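Local atomic coordinates of putative membrane protein (Yersinia pestis CO92, PDB entry 5TF3), a protein that is of unknown function but is an all-helical member of the DUF1198 family, putatively a membrane protein. Residues S14-I19 / A83-I88. Sequence-based numbering, arbitrary orientation. Where two conformers were deposited one is given.
Sequences SNLLKI and AQISPI
Two helix C-termini meet here, each ended by a Schellman motif with a positive-phi residue at C-prime: Lys18 after helix 2-17 and Gln84 after helix 70-82. In the first, Ile19 N reaches back to Ser14 O at 3.1 Å. The tight part is methyl packing, with one methyl set against a backbone carbonyl oxygen. Ala83 points its CB at the end of the first helix, where it lies 3.6 Å from Leu16 O and 4.1 Å from Leu17 CD2. Beside it, Ile85 keeps CG1 anti to its own carbonyl carbon (chi1 -68°) and extends CD1 to Leu16 CD2 at 3.9 Å, the two side chains crossing obliquely; the same CD1 stands 4.3 Å from Leu17 CD2. Leu16 reaches it with CG anti to the backbone N (chi1 172°). Against this cluster, whose buried members are Leu17 and Ile85, the solvent side is loose: exposed Lys18 and Gln84 make no contact across it, and Lys18 NZ bends back to a weak hydrogen bond with Asn15 O. Helix 48-65 packs against the cluster, Val51 touching Leu16, Val58 touching Leu17, and Ala55 and Tyr56 touching Ile85, so that one helix packs on both the end of helix 2-17 and the loop that follows helix 70-82.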
ATOM      1  N   SER A  14       3.082   6.290   8.436  1.00 28.54           N
ATOM      2  CA  SER A  14       4.455   6.697   8.166  1.00 31.95           C
ATOM      3  C   SER A  14       5.406   6.181   9.249  1.00 31.98           C
ATOM      4  O   SER A  14       6.535   5.788   8.946  1.00 30.96           O
ATOM      5  CB  SER A  14       4.539   8.216   8.007  1.00 32.85           C
ATOM      6  OG  SER A  14       4.068   8.869   9.157  1.00 42.09           O
ATOM      7  N   ASN A  15       4.961   6.165  10.509  0.50 32.18           N
ATOM      8  CA  ASN A  15       5.798   5.611  11.572  0.50 35.19           C
ATOM      9  C   ASN A  15       6.035   4.118  11.370  0.50 36.69           C
ATOM     10  O   ASN A  15       7.143   3.622  11.606  0.50 38.50           O
ATOM     11  CB  ASN A  15       5.162   5.867  12.941  0.50 38.01           C
ATOM     12  CG  ASN A  15       5.271   7.322  13.378  0.50 40.20           C
ATOM     13  OD1 ASN A  15       6.185   8.038  12.971  0.50 39.26           O
ATOM     14  ND2 ASN A  15       4.337   7.759  14.219  0.50 40.63           N
ATOM     15  N   LEU A  16       5.006   3.384  10.936  1.00 32.15           N
ATOM     16  CA  LEU A  16       5.163   1.947  10.704  1.00 30.81           C
ATOM     17  C   LEU A  16       6.196   1.679   9.621  1.00 34.06           C
ATOM     18  O   LEU A  16       7.098   0.851   9.790  1.00 32.37           O
ATOM     19  CB  LEU A  16       3.823   1.324  10.313  1.00 30.68           C
ATOM     20  CG  LEU A  16       3.879  -0.136   9.853  1.00 36.95           C
ATOM     21  CD1 LEU A  16       4.360  -1.036  10.986  1.00 40.75           C
ATOM     22  CD2 LEU A  16       2.514  -0.607   9.348  1.00 34.73           C
ATOM     23  N   LEU A  17       6.082   2.374   8.495  1.00 30.90           N
ATOM     24  CA  LEU A  17       7.021   2.186   7.400  1.00 26.13           C
ATOM     25  C   LEU A  17       8.336   2.950   7.575  1.00 29.37           C
ATOM     26  O   LEU A  17       9.291   2.691   6.816  1.00 28.94           O
ATOM     27  CB  LEU A  17       6.337   2.599   6.100  1.00 26.35           C
ATOM     28  CG  LEU A  17       5.178   1.678   5.732  1.00 32.54           C
ATOM     29  CD1 LEU A  17       4.497   2.221   4.489  1.00 31.21           C
ATOM     30  CD2 LEU A  17       5.691   0.266   5.497  1.00 31.50           C
ATOM     31  N   LYS A  18       8.407   3.876   8.544  1.00 27.42           N
ATOM     32  CA  LYS A  18       9.581   4.735   8.766  1.00 31.59           C
ATOM     33  C   LYS A  18       9.929   5.533   7.511  1.00 33.52           C
ATOM     34  O   LYS A  18      11.069   5.537   7.053  1.00 33.58           O
ATOM     35  CB  LYS A  18      10.796   3.930   9.234  1.00 29.57           C
ATOM     36  CG  LYS A  18      10.573   3.069  10.459  1.00 34.87           C
ATOM     37  CD  LYS A  18      10.376   3.926  11.694  1.00 47.40           C
ATOM     38  CE  LYS A  18      10.161   3.071  12.939  1.00 57.47           C
ATOM     39  NZ  LYS A  18       9.433   3.843  13.987  1.00 62.10           N
ATOM     40  N   ILE A  19       8.925   6.198   6.939  1.00 29.42           N
ATOM     41  CA  ILE A  19       9.107   7.052   5.773  1.00 24.68           C
ATOM     42  C   ILE A  19       8.453   8.388   6.093  1.00 31.76           C
ATOM     43  O   ILE A  19       7.667   8.513   7.036  1.00 29.27           O
ATOM     44  CB  ILE A  19       8.516   6.438   4.476  1.00 26.70           C
ATOM     45  CG1 ILE A  19       6.987   6.291   4.581  1.00 22.69           C
ATOM     46  CG2 ILE A  19       9.150   5.067   4.172  1.00 28.01           C
ATOM     47  CD1 ILE A  19       6.363   5.530   3.448  1.00 27.00           C
ATOM     48  N   ALA A  83      10.055  -3.109   7.647  1.00 32.69           N
ATOM     49  CA  ALA A  83       8.986  -2.956   8.626  1.00 31.22           C
ATOM     50  C   ALA A  83       8.452  -4.287   9.142  1.00 38.58           C
ATOM     51  O   ALA A  83       7.410  -4.294   9.810  1.00 43.56           O
ATOM     52  CB  ALA A  83       7.816  -2.169   8.021  1.00 27.76           C
ATOM     53  N   GLN A  84       9.105  -5.407   8.806  1.00 39.63           N
ATOM     54  CA  GLN A  84       8.673  -6.739   9.238  1.00 46.90           C
ATOM     55  C   GLN A  84       7.296  -7.076   8.692  1.00 46.14           C
ATOM     56  O   GLN A  84       6.495  -7.739   9.355  1.00 50.39           O
ATOM     57  CB  GLN A  84       8.673  -6.872  10.764  1.00 52.20           C
ATOM     58  CG  GLN A  84       9.910  -6.318  11.430  1.00 59.12           C
ATOM     59  CD  GLN A  84      11.138  -7.135  11.112  1.00 67.37           C
ATOM     60  OE1 GLN A  84      11.306  -8.249  11.616  1.00 76.92           O
ATOM     61  NE2 GLN A  84      12.003  -6.592  10.266  1.00 64.67           N
ATOM     62  N   ILE A  85       7.004  -6.584   7.496  1.00 44.46           N
ATOM     63  CA  ILE A  85       5.762  -6.866   6.790  1.00 46.66           C
ATOM     64  C   ILE A  85       6.090  -7.801   5.634  1.00 44.69           C
ATOM     65  O   ILE A  85       7.053  -7.561   4.896  1.00 41.94           O
ATOM     66  CB  ILE A  85       5.110  -5.564   6.293  1.00 45.38           C
ATOM     67  CG1 ILE A  85       4.625  -4.744   7.487  1.00 51.49           C
ATOM     68  CG2 ILE A  85       3.954  -5.858   5.362  1.00 43.13           C
ATOM     69  CD1 ILE A  85       4.124  -3.416   7.095  1.00 50.06           C
ATOM     70  N   SER A  86       5.307  -8.862   5.483  1.00 46.12           N
ATOM     71  CA  SER A  86       5.566  -9.821   4.414  1.00 44.77           C
ATOM     72  C   SER A  86       5.580  -9.106   3.065  1.00 40.21           C
ATOM     73  O   SER A  86       4.663  -8.329   2.773  1.00 42.09           O
ATOM     74  CB  SER A  86       4.514 -10.925   4.391  1.00 42.36           C
ATOM     75  OG  SER A  86       4.652 -11.690   3.205  1.00 44.49           O
ATOM     76  N   PRO A  87       6.593  -9.328   2.226  1.00 35.26           N
ATOM     77  CA  PRO A  87       6.582  -8.732   0.887  1.00 34.92           C
ATOM     78  C   PRO A  87       5.653  -9.447  -0.085  1.00 38.04           C
ATOM     79  O   PRO A  87       5.563  -9.039  -1.247  1.00 40.23           O
ATOM     80  CB  PRO A  87       8.049  -8.872   0.445  1.00 31.28           C
ATOM     81  CG  PRO A  87       8.505 -10.123   1.128  1.00 32.49           C
ATOM     82  CD  PRO A  87       7.762 -10.198   2.441  1.00 36.46           C
ATOM     83  N   ILE A  88       4.962 -10.505   0.341  1.00 37.63           N
ATOM     84  CA  ILE A  88       4.031 -11.184  -0.552  1.00 41.26           C
ATOM     85  C   ILE A  88       2.792 -10.320  -0.729  1.00 42.01           C
ATOM     86  O   ILE A  88       2.192  -9.850   0.244  1.00 50.20           O
ATOM     87  CB  ILE A  88       3.678 -12.577  -0.013  1.00 44.88           C
ATOM     88  CG1 ILE A  88       4.915 -13.473   0.023  1.00 46.52           C
ATOM     89  CG2 ILE A  88       2.602 -13.228  -0.877  1.00 48.34           C
ATOM     90  CD1 ILE A  88       4.625 -14.855   0.556  1.00 50.32           C
TER